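Local coordinates for protein galactose-1-phosphate uridylyltransferase (Pyrobaculum aerophilum str. IM2, PDB 6K9Z) that probably transfers uridylyl groups between UDP-glucose and galactose 1-phosphate, and binds zinc, iron and UDP, at residues L94-I99 with L226-K231; R174-E179 with N189-V194; H205-R210 with H264-I269; S213-L218 with M249-A254. The protein carries 1 engineered substitution. All blocks are in the same frame, centred on the assembly; numbering follows the deposited sequence.

From the N terminus, the chain first passes 94-99, where helix 96-114 begins, and contact 1 closes only when helix 220-240 arrives, 127 residues later. Contact 2 lies nested inside that long loop, joining helix 171-178 to strand 190-193. Contact 3 opens after contact 2 has closed; it pairs strands 202-208 and 266-271, and its loop crosses that of contact 1. Contact 4, between the turn at 213-218 and strand 247-252, also crosses contact 1 and is nested inside contact 3. Contacts 2, 3 and 4 all reach the nine-stranded antiparallel sheet, whereas contact 1 joins a helix of the N-terminal half to one of the C-terminal half. Contacts 3 and 4 share the iron site.

Contact 1. Residues L94-I99 with L226-K231; sequences LPLGQI and LAEALK
Lys231 reaches from helix 220-240 to the first turn of helix 96-114 and the residues just ahead of it, and each part of its side chain has a neighbour there. CB lies 3.7 Å from CD1 of Ile99. The first torsion sets CG anti to the backbone N (chi1 -179°), a little farther from the same methyl. The next carbon, CD, rests 3.7 Å from CD2 of Leu96, whose side chain crosses that of the lysine at about a right angle. CE passes close to Leu94 O, and a bend at chi4 (69°) places NZ 2.9 Å from that oxygen in a hydrogen bond. The ammonium approaches from above the carbonyl plane, 49° out of it, and also bonds Ser92 O, so two backbone carbonyls hold it. Pro95 is at the N-cap of helix 96-114, so both carbonyls belong to the segment leading into it. The contact is a helix-to-helix junction between the two HIT-clan halves of the uridylyltransferase. Ile99 sets CG2 3.7 Å from CB of Ala227, a side chain small enough to let the backbones approach to 5.4 Å between the CA atoms of these two residues. At the outer edge Leu96 CD2 packs against Glu228, 3.5 Å from its CA, while the carboxylate of Glu228 bonds Asn187.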
# COMPACT_ATOMS: atom_id res chain seq x y z
N LEU A 94 -23.33 1.11 -16.22
CA LEU A 94 -23.77 2.29 -17.02
C LEU A 94 -23.61 2.00 -18.51
O LEU A 94 -22.70 1.28 -18.93
CB LEU A 94 -22.93 3.51 -16.62
CG LEU A 94 -23.15 4.02 -15.19
CD1 LEU A 94 -22.10 5.07 -14.86
CD2 LEU A 94 -24.57 4.55 -14.99
N PRO A 95 -24.46 2.60 -19.36
CA PRO A 95 -24.34 2.40 -20.79
C PRO A 95 -23.00 2.94 -21.29
O PRO A 95 -22.49 3.91 -20.71
CB PRO A 95 -25.47 3.24 -21.40
CG PRO A 95 -26.38 3.63 -20.26
CD PRO A 95 -25.61 3.43 -18.99
N LEU A 96 -22.48 2.32 -22.36
CA LEU A 96 -21.23 2.77 -23.02
C LEU A 96 -21.24 4.29 -23.20
O LEU A 96 -20.18 4.89 -22.92
CB LEU A 96 -21.09 2.06 -24.36
CG LEU A 96 -20.68 0.60 -24.27
CD1 LEU A 96 -20.84 -0.10 -25.64
CD2 LEU A 96 -19.24 0.53 -23.76
N GLY A 97 -22.33 4.87 -23.72
CA GLY A 97 -22.42 6.32 -23.99
C GLY A 97 -22.24 7.17 -22.74
O GLY A 97 -21.59 8.25 -22.82
N GLN A 98 -22.70 6.68 -21.59
CA GLN A 98 -22.57 7.42 -20.31
C GLN A 98 -21.09 7.34 -19.87
O GLN A 98 -20.58 8.36 -19.40
CB GLN A 98 -23.53 6.85 -19.27
CG GLN A 98 -23.44 7.57 -17.93
CD GLN A 98 -23.93 9.00 -17.96
OE1 GLN A 98 -24.62 9.46 -18.90
NE2 GLN A 98 -23.58 9.73 -16.92
N ILE A 99 -20.45 6.16 -19.97
CA ILE A 99 -19.02 6.00 -19.58
C ILE A 99 -18.20 6.93 -20.50
O ILE A 99 -17.31 7.60 -19.99
CB ILE A 99 -18.56 4.54 -19.62
CG1 ILE A 99 -19.46 3.70 -18.72
CG2 ILE A 99 -17.08 4.46 -19.27
CD1 ILE A 99 -19.25 2.19 -18.82
N LEU A 226 -12.09 3.01 -25.10
CA LEU A 226 -11.75 3.01 -23.65
C LEU A 226 -13.00 2.71 -22.82
O LEU A 226 -12.93 1.83 -21.92
CB LEU A 226 -11.12 4.33 -23.21
CG LEU A 226 -10.78 4.41 -21.72
CD1 LEU A 226 -9.93 3.18 -21.31
CD2 LEU A 226 -10.09 5.73 -21.41
N ALA A 227 -14.10 3.43 -23.07
CA ALA A 227 -15.35 3.19 -22.34
C ALA A 227 -15.70 1.69 -22.44
O ALA A 227 -16.07 1.07 -21.43
CB ALA A 227 -16.44 4.05 -22.84
N GLU A 228 -15.54 1.09 -23.62
CA GLU A 228 -15.89 -0.34 -23.82
C GLU A 228 -14.94 -1.22 -22.99
O GLU A 228 -15.41 -2.16 -22.26
CB GLU A 228 -15.87 -0.69 -25.30
CG GLU A 228 -16.13 -2.17 -25.55
CD GLU A 228 -16.25 -2.48 -27.02
OE1 GLU A 228 -15.22 -2.57 -27.69
OE2 GLU A 228 -17.38 -2.51 -27.52
N ALA A 229 -13.64 -0.94 -23.05
CA ALA A 229 -12.65 -1.78 -22.35
C ALA A 229 -12.92 -1.70 -20.84
O ALA A 229 -12.84 -2.74 -20.15
CB ALA A 229 -11.24 -1.38 -22.69
N LEU A 230 -13.21 -0.52 -20.31
CA LEU A 230 -13.53 -0.35 -18.88
C LEU A 230 -14.83 -1.09 -18.56
O LEU A 230 -14.85 -1.86 -17.59
CB LEU A 230 -13.67 1.14 -18.56
CG LEU A 230 -12.34 1.90 -18.50
CD1 LEU A 230 -12.56 3.40 -18.36
CD2 LEU A 230 -11.52 1.36 -17.34
N LYS A 231 -15.87 -0.91 -19.34
CA LYS A 231 -17.15 -1.56 -19.05
C LYS A 231 -16.96 -3.06 -19.03
O LYS A 231 -17.48 -3.73 -18.11
CB LYS A 231 -18.19 -1.13 -20.09
CG LYS A 231 -19.57 -1.71 -19.88
CD LYS A 231 -20.64 -1.12 -20.81
CE LYS A 231 -21.97 -1.84 -20.72
NZ LYS A 231 -22.61 -1.62 -19.42

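Contact 2. Residues R174-E179 with N189-V194; sequences RIVEKE and NWKAFV
Helix 171-178, which begins in the Cys-x-x-Cys segment of the second zinc site, lies across strand 190-193 of the large antiparallel sheet, the two short axes 80° apart. Strand 190-193 lies in the C-terminal HIT-clan half; the sheet it belongs to runs through both halves. Lys191 and Phe193, two residues apart on the strand, carry the contact. Lys191 extends beyond CG toward the end of the helix, where its ammonium meets two backbone oxygens. NZ donates to Val176 O at 2.8 Å, nearly along the C=O axis, and to Glu179 O at 2.7 Å, in the carbonyl plane. The positive charge thus sits at the C-terminal end of the helix, where it would probably be favoured by the helix dipole; Glu180 adds a long, weak ion pair. The side chains of Lys191 and Val176 cross obliquely, Lys191 CD 4.0 Å from Val176 CG1.

Glu179 lies over one face of the Phe193 ring. The glutamate chain bends at chi2, its carboxylate stacks on the ring with the planes 15° apart, and its OE1 forms a salt bridge with Arg182. The ring is also met obliquely by Ile175, whose CG2 is 4.0 Å from CZ. Tyr68 of the second subunit packs against Ile175 and Glu179, bringing the dimer interface up to this helix end. The CH-pi contact places Glu179 CG 3.5 Å from the centroid of the Phe193 ring, 15° off its normal.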
# COMPACT_ATOMS: atom_id res chain seq x y z
N ARG A 174 6.45 -2.33 -25.73
CA ARG A 174 7.01 -3.72 -25.90
C ARG A 174 6.11 -4.70 -25.14
O ARG A 174 5.78 -5.75 -25.67
CB ARG A 174 8.46 -3.73 -25.44
CG ARG A 174 9.36 -2.77 -26.23
CD ARG A 174 9.72 -3.31 -27.60
NE ARG A 174 10.02 -4.75 -27.56
CZ ARG A 174 11.05 -5.33 -26.91
NH1 ARG A 174 11.91 -4.61 -26.20
NH2 ARG A 174 11.20 -6.66 -26.96
N ILE A 175 5.74 -4.37 -23.92
CA ILE A 175 4.87 -5.24 -23.08
C ILE A 175 3.49 -5.41 -23.75
O ILE A 175 3.01 -6.57 -23.95
CB ILE A 175 4.80 -4.71 -21.65
CG1 ILE A 175 6.12 -4.90 -20.92
CG2 ILE A 175 3.65 -5.38 -20.92
CD1 ILE A 175 6.23 -4.22 -19.56
N VAL A 176 2.90 -4.30 -24.22
CA VAL A 176 1.54 -4.34 -24.81
C VAL A 176 1.59 -5.23 -26.06
O VAL A 176 0.66 -6.02 -26.22
CB VAL A 176 1.05 -2.91 -25.12
CG1 VAL A 176 -0.22 -2.92 -25.96
CG2 VAL A 176 0.87 -2.09 -23.85
N GLU A 177 2.64 -5.14 -26.87
CA GLU A 177 2.74 -5.91 -28.15
C GLU A 177 2.79 -7.40 -27.80
O GLU A 177 2.18 -8.17 -28.57
CB GLU A 177 3.90 -5.44 -29.02
CG GLU A 177 4.20 -6.38 -30.19
CD GLU A 177 3.09 -6.54 -31.24
OE1 GLU A 177 2.07 -5.80 -31.16
OE2 GLU A 177 3.22 -7.40 -32.13
N LYS A 178 3.59 -7.78 -26.80
CA LYS A 178 3.82 -9.19 -26.37
C LYS A 178 2.60 -9.87 -25.73
O LYS A 178 2.44 -11.09 -25.92
CB LYS A 178 5.03 -9.28 -25.45
CG LYS A 178 6.38 -9.00 -26.10
CD LYS A 178 7.55 -9.52 -25.31
CE LYS A 178 8.88 -9.30 -26.00
NZ LYS A 178 9.02 -10.16 -27.20
N GLU A 179 1.79 -9.13 -24.97
CA GLU A 179 0.70 -9.79 -24.19
C GLU A 179 -0.25 -10.58 -25.09
O GLU A 179 -0.81 -9.99 -26.02
CB GLU A 179 -0.04 -8.75 -23.36
CG GLU A 179 0.77 -8.25 -22.18
CD GLU A 179 1.05 -9.32 -21.14
OE1 GLU A 179 2.14 -9.30 -20.54
OE2 GLU A 179 0.17 -10.16 -20.93
N ASN A 189 -8.46 -0.31 -30.11
CA ASN A 189 -7.59 0.77 -29.57
C ASN A 189 -6.98 0.39 -28.21
O ASN A 189 -6.09 1.17 -27.77
CB ASN A 189 -8.30 2.11 -29.52
CG ASN A 189 -8.36 2.75 -30.90
OD1 ASN A 189 -7.30 2.99 -31.46
ND2 ASN A 189 -9.54 3.02 -31.46
N TRP A 190 -7.44 -0.69 -27.58
CA TRP A 190 -7.06 -1.02 -26.17
C TRP A 190 -6.80 -2.52 -26.00
O TRP A 190 -7.40 -3.35 -26.70
CB TRP A 190 -8.10 -0.53 -25.18
CG TRP A 190 -8.27 0.95 -25.26
CD1 TRP A 190 -9.09 1.63 -26.12
CD2 TRP A 190 -7.59 1.95 -24.48
NE1 TRP A 190 -8.94 2.97 -25.95
CE2 TRP A 190 -8.06 3.21 -24.93
CE3 TRP A 190 -6.77 1.91 -23.34
CZ2 TRP A 190 -7.63 4.41 -24.36
CZ3 TRP A 190 -6.32 3.09 -22.80
CH2 TRP A 190 -6.75 4.32 -23.31
N LYS A 191 -5.82 -2.84 -25.14
CA LYS A 191 -5.58 -4.20 -24.66
C LYS A 191 -5.70 -4.17 -23.13
O LYS A 191 -5.06 -3.31 -22.48
CB LYS A 191 -4.14 -4.62 -24.98
CG LYS A 191 -3.91 -5.15 -26.34
CD LYS A 191 -2.66 -6.12 -26.26
CE LYS A 191 -2.45 -6.86 -27.53
NZ LYS A 191 -1.25 -7.71 -27.45
N ALA A 192 -6.45 -5.11 -22.59
CA ALA A 192 -6.57 -5.36 -21.14
C ALA A 192 -5.97 -6.74 -20.83
O ALA A 192 -6.36 -7.71 -21.47
CB ALA A 192 -8.04 -5.36 -20.82
N PHE A 193 -5.01 -6.81 -19.93
CA PHE A 193 -4.25 -8.05 -19.65
C PHE A 193 -3.94 -8.07 -18.16
O PHE A 193 -3.84 -7.01 -17.51
CB PHE A 193 -3.01 -8.18 -20.54
CG PHE A 193 -2.02 -7.05 -20.39
CD1 PHE A 193 -1.03 -7.12 -19.43
CD2 PHE A 193 -2.11 -5.90 -21.17
CE1 PHE A 193 -0.12 -6.09 -19.29
CE2 PHE A 193 -1.22 -4.86 -20.98
CZ PHE A 193 -0.20 -4.97 -20.07
N VAL A 194 -3.74 -9.27 -17.63
CA VAL A 194 -3.15 -9.43 -16.29
C VAL A 194 -1.65 -9.27 -16.47
O VAL A 194 -1.03 -10.01 -17.25
CB VAL A 194 -3.53 -10.76 -15.64
CG1 VAL A 194 -2.83 -10.89 -14.32
CG2 VAL A 194 -5.04 -10.88 -15.47

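Contact 3. Residues H205-R210 with H264-I269; sequences HIYPKR and HLHFEI. With FE (Fe (III) ion), chain E; ZN (zinc ion), chain D.
Ile206, His264 and His205 lose the most surface where strand 202-208 pairs antiparallel with strand 266-271. Ile206 and Phe267 form a hydrogen-bonded pair, N to O and O to N, and Ile206 CD1 meets Ile269 CD1 at 3.7 Å on the face toward helix 220-240. On the opposite face of the sheet from Ile206, His205 lies alongside Glu268, whose CG stands over the centre of the imidazole; the ring's NE2 is held by Glu203.

His264 binds zinc through ND1 and donates from NE2 to Pro208 O at 2.8 Å, in a bent bond (138°). The edge of Tyr207 points at the His264 face, planes at 72°. One face of the tyrosine ring takes His266 CB, 3.3 Å from its centroid, while Tyr207 OH bonds His172. An alanine at Tyr207 would probably leave His266 without this flat support and His172 without its hydroxyl mate.

His266 NE2 and Glu268 OE1 bind the iron at 2.2 and 2.3 Å, together with Glu156, His252 and a water. His266 ND1 donates to His264 O at 2.8 Å, fixing the ring's rotation and linking the zinc-bound and iron-bound histidines through one backbone carbonyl.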
# COMPACT_ATOMS: atom_id res chain seq x y z
N HIS A 205 -4.48 -4.51 -16.24
CA HIS A 205 -3.99 -3.21 -16.77
C HIS A 205 -4.59 -2.99 -18.15
O HIS A 205 -4.66 -3.98 -18.95
CB HIS A 205 -2.47 -3.21 -16.80
CG HIS A 205 -1.84 -3.16 -15.46
ND1 HIS A 205 -0.53 -2.84 -15.30
CD2 HIS A 205 -2.35 -3.44 -14.24
CE1 HIS A 205 -0.23 -2.92 -14.02
NE2 HIS A 205 -1.34 -3.31 -13.34
N ILE A 206 -5.04 -1.77 -18.42
CA ILE A 206 -5.71 -1.43 -19.69
C ILE A 206 -4.80 -0.38 -20.35
O ILE A 206 -4.71 0.79 -19.85
CB ILE A 206 -7.16 -1.02 -19.49
CG1 ILE A 206 -7.93 -2.12 -18.72
CG2 ILE A 206 -7.85 -0.68 -20.81
CD1 ILE A 206 -9.41 -1.84 -18.47
N TYR A 207 -4.25 -0.74 -21.50
CA TYR A 207 -3.30 0.13 -22.23
C TYR A 207 -3.82 0.46 -23.61
O TYR A 207 -4.44 -0.38 -24.27
CB TYR A 207 -1.96 -0.53 -22.48
CG TYR A 207 -0.95 -0.45 -21.36
CD1 TYR A 207 -0.94 -1.36 -20.31
CD2 TYR A 207 0.08 0.46 -21.43
CE1 TYR A 207 0.04 -1.31 -19.33
CE2 TYR A 207 1.05 0.53 -20.47
CZ TYR A 207 1.06 -0.37 -19.42
OH TYR A 207 2.06 -0.27 -18.50
N PRO A 208 -3.55 1.68 -24.09
CA PRO A 208 -3.84 1.99 -25.49
C PRO A 208 -2.78 1.31 -26.37
O PRO A 208 -1.59 1.20 -26.00
CB PRO A 208 -3.75 3.52 -25.52
CG PRO A 208 -2.68 3.85 -24.48
CD PRO A 208 -2.83 2.77 -23.42
N LYS A 209 -3.24 0.83 -27.53
CA LYS A 209 -2.35 0.14 -28.48
C LYS A 209 -1.41 1.18 -29.12
O LYS A 209 -0.31 0.80 -29.49
CB LYS A 209 -3.20 -0.59 -29.52
CG LYS A 209 -3.81 -1.88 -28.98
CD LYS A 209 -4.84 -2.50 -29.91
CE LYS A 209 -5.20 -3.92 -29.50
NZ LYS A 209 -5.96 -4.62 -30.56
N ARG A 210 -1.89 2.40 -29.34
CA ARG A 210 -1.04 3.52 -29.79
C ARG A 210 -0.34 4.10 -28.57
O ARG A 210 -0.96 4.13 -27.51
CB ARG A 210 -1.85 4.54 -30.59
CG ARG A 210 -2.04 4.11 -32.04
CD ARG A 210 -2.74 5.21 -32.82
NE ARG A 210 -4.15 5.06 -32.45
CZ ARG A 210 -5.18 5.65 -33.05
NH1 ARG A 210 -6.40 5.39 -32.62
NH2 ARG A 210 -4.97 6.51 -34.04
N HIS A 264 3.94 5.61 -21.04
CA HIS A 264 2.68 5.20 -21.72
C HIS A 264 1.56 5.11 -20.68
O HIS A 264 1.73 4.37 -19.71
CB HIS A 264 2.97 3.84 -22.37
CG HIS A 264 2.04 3.37 -23.43
ND1 HIS A 264 2.50 2.75 -24.58
CD2 HIS A 264 0.69 3.35 -23.51
CE1 HIS A 264 1.48 2.40 -25.32
NE2 HIS A 264 0.36 2.75 -24.69
N LEU A 265 0.39 5.78 -21.02
CA LEU A 265 -0.61 5.84 -19.95
C LEU A 265 -1.26 4.48 -19.83
O LEU A 265 -1.31 3.68 -20.84
CB LEU A 265 -1.65 6.92 -20.21
CG LEU A 265 -2.52 6.79 -21.45
CD1 LEU A 265 -3.68 5.82 -21.31
CD2 LEU A 265 -3.11 8.18 -21.80
N HIS A 266 -1.85 4.13 -18.74
CA HIS A 266 -2.57 2.84 -18.56
C HIS A 266 -3.47 2.99 -17.34
O HIS A 266 -3.07 3.75 -16.39
CB HIS A 266 -1.59 1.66 -18.42
CG HIS A 266 -0.46 1.92 -17.46
ND1 HIS A 266 0.65 2.72 -17.79
CD2 HIS A 266 -0.23 1.47 -16.21
CE1 HIS A 266 1.48 2.75 -16.76
NE2 HIS A 266 1.01 1.96 -15.81
N PHE A 267 -4.60 2.29 -17.33
CA PHE A 267 -5.44 2.11 -16.14
C PHE A 267 -4.98 0.84 -15.42
O PHE A 267 -4.77 -0.18 -16.09
CB PHE A 267 -6.91 2.07 -16.49
CG PHE A 267 -7.45 3.38 -16.99
CD1 PHE A 267 -7.27 3.75 -18.32
CD2 PHE A 267 -8.11 4.25 -16.14
CE1 PHE A 267 -7.80 4.94 -18.80
CE2 PHE A 267 -8.67 5.41 -16.64
CZ PHE A 267 -8.44 5.81 -17.93
N GLU A 268 -4.77 0.94 -14.10
CA GLU A 268 -4.56 -0.27 -13.27
C GLU A 268 -5.85 -0.51 -12.50
O GLU A 268 -6.35 0.42 -11.84
CB GLU A 268 -3.31 -0.19 -12.41
CG GLU A 268 -2.04 0.12 -13.16
CD GLU A 268 -0.76 -0.02 -12.38
OE1 GLU A 268 0.29 -0.13 -13.03
OE2 GLU A 268 -0.84 0.05 -11.14
N ILE A 269 -6.32 -1.75 -12.52
CA ILE A 269 -7.49 -2.15 -11.72
C ILE A 269 -7.04 -3.28 -10.77
O ILE A 269 -6.53 -4.31 -11.27
CB ILE A 269 -8.64 -2.59 -12.64
CG1 ILE A 269 -9.15 -1.50 -13.57
CG2 ILE A 269 -9.77 -3.13 -11.82
CD1 ILE A 269 -9.90 -2.07 -14.77
FE FE E . 1.61 1.59 -13.70
ZN ZN D . 4.62 3.21 -25.43
O HOH W 1 2.85 -0.16 -14.34

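Contact 4. Residues S213-L218 with M249-A254; sequences SLLTEL and MVLHQA. With FE (Fe (III) ion), chain E.
Leu214 and Gln253 cross at about a right angle where the turn before helix 220-240 meets the end of strand 247-252, a strand of the C-terminal HIT-clan half, in the antiparallel sheet that spans both halves. Gln253 has CG between its backbone N and carbonyl carbon (chi1 67°); CB lies 3.3 Å from Ser213 O, and beyond CG the chain runs extended. Its OE1 accepts the Leu215 N-H at 2.9 Å, with the donor tilted 29° from the amide carbonyl plane. The same oxygen lies 3.3 Å from Leu214 CA, while NE2 bonds Gln110 and Phe122 O, so both ends of the buried amide are engaged and its flip is fixed. An alanine at Gln253 would probably leave Leu215 N, Gln110 and Phe122 O without their amide partner.

Next along the chain, Ala254 N donates to Ser213 O at 2.9 Å in a nearly straight bond. Leu214 CD2 packs against Ala254, 3.4 Å from its O and near its CB, and Leu215 CB meets Leu251 CD2 at 4.2 Å. His252 points away from the turn and binds the iron through ND1, while its NE2 bonds Gly288 O of the second subunit. The turn, with a 3-10 segment at 215-217, is braced from within by Glu217, whose OE1 accepts from two backbone amides, Ser213 N at 2.7 Å and Leu214 N at 2.9 Å.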
# COMPACT_ATOMS: atom_id res chain seq x y z
N SER A 213 0.60 9.16 -23.77
CA SER A 213 1.06 9.36 -22.37
C SER A 213 0.14 10.26 -21.55
O SER A 213 0.28 10.23 -20.29
CB SER A 213 2.48 9.88 -22.35
OG SER A 213 2.63 11.00 -23.18
N LEU A 214 -0.74 11.05 -22.17
CA LEU A 214 -1.73 11.89 -21.46
C LEU A 214 -3.11 11.49 -21.93
O LEU A 214 -3.31 11.26 -23.11
CB LEU A 214 -1.51 13.39 -21.68
CG LEU A 214 -0.23 14.00 -21.15
CD1 LEU A 214 -0.12 15.44 -21.68
CD2 LEU A 214 -0.12 13.96 -19.64
N LEU A 215 -4.07 11.48 -20.99
CA LEU A 215 -5.49 11.22 -21.29
C LEU A 215 -5.96 12.19 -22.39
O LEU A 215 -6.87 11.86 -23.17
CB LEU A 215 -6.29 11.40 -19.99
CG LEU A 215 -7.78 11.06 -20.07
CD1 LEU A 215 -7.99 9.57 -20.24
CD2 LEU A 215 -8.48 11.58 -18.84
N THR A 216 -5.42 13.40 -22.38
CA THR A 216 -5.85 14.48 -23.30
C THR A 216 -5.34 14.25 -24.72
O THR A 216 -5.84 14.95 -25.62
CB THR A 216 -5.40 15.84 -22.74
OG1 THR A 216 -4.02 15.73 -22.42
CG2 THR A 216 -6.17 16.18 -21.48
N GLU A 217 -4.46 13.29 -24.94
CA GLU A 217 -4.02 12.93 -26.31
C GLU A 217 -5.03 12.00 -26.96
O GLU A 217 -4.92 11.80 -28.19
CB GLU A 217 -2.70 12.19 -26.31
CG GLU A 217 -1.50 13.04 -26.00
CD GLU A 217 -0.29 12.15 -25.92
OE1 GLU A 217 -0.20 11.40 -24.95
OE2 GLU A 217 0.51 12.11 -26.89
N LEU A 218 -5.99 11.45 -26.22
CA LEU A 218 -6.84 10.38 -26.79
C LEU A 218 -7.87 10.96 -27.78
O LEU A 218 -8.53 11.96 -27.48
CB LEU A 218 -7.55 9.55 -25.71
CG LEU A 218 -6.68 8.77 -24.74
CD1 LEU A 218 -7.60 8.11 -23.73
CD2 LEU A 218 -5.84 7.76 -25.46
N MET A 249 -9.33 1.44 -8.98
CA MET A 249 -8.84 1.79 -10.34
C MET A 249 -8.05 3.09 -10.30
O MET A 249 -8.47 4.01 -9.60
CB MET A 249 -10.00 1.93 -11.31
CG MET A 249 -9.51 2.34 -12.69
SD MET A 249 -10.80 2.02 -13.93
CE MET A 249 -11.83 3.43 -13.59
N VAL A 250 -6.89 3.12 -10.96
CA VAL A 250 -6.05 4.33 -11.00
C VAL A 250 -5.54 4.49 -12.43
O VAL A 250 -5.24 3.53 -13.07
CB VAL A 250 -4.91 4.26 -9.95
CG1 VAL A 250 -3.97 3.10 -10.21
CG2 VAL A 250 -4.16 5.58 -9.78
N LEU A 251 -5.47 5.72 -12.85
CA LEU A 251 -4.88 6.13 -14.15
C LEU A 251 -3.43 6.53 -13.92
O LEU A 251 -3.19 7.54 -13.25
CB LEU A 251 -5.66 7.29 -14.74
CG LEU A 251 -5.06 7.90 -16.01
CD1 LEU A 251 -4.81 6.80 -17.04
CD2 LEU A 251 -5.98 8.99 -16.57
N HIS A 252 -2.50 5.79 -14.49
CA HIS A 252 -1.05 6.10 -14.49
C HIS A 252 -0.79 6.80 -15.83
O HIS A 252 -0.89 6.13 -16.86
CB HIS A 252 -0.27 4.80 -14.34
CG HIS A 252 -0.26 4.29 -12.95
ND1 HIS A 252 0.42 3.14 -12.60
CD2 HIS A 252 -0.76 4.84 -11.82
CE1 HIS A 252 0.29 2.97 -11.29
NE2 HIS A 252 -0.43 3.97 -10.76
N GLN A 253 -0.50 8.10 -15.77
CA GLN A 253 -0.16 8.86 -16.99
C GLN A 253 1.06 9.72 -16.71
O GLN A 253 1.53 9.84 -15.58
CB GLN A 253 -1.38 9.64 -17.47
CG GLN A 253 -1.83 10.75 -16.54
CD GLN A 253 -2.92 11.59 -17.15
OE1 GLN A 253 -2.91 11.85 -18.34
NE2 GLN A 253 -3.87 12.04 -16.34
N ALA A 254 1.55 10.37 -17.73
CA ALA A 254 2.62 11.36 -17.58
C ALA A 254 2.19 12.50 -16.65
O ALA A 254 1.03 12.93 -16.56
CB ALA A 254 3.00 11.93 -18.91
FE FE E . 1.61 1.59 -13.70
O HOH W 1 2.85 -0.16 -14.34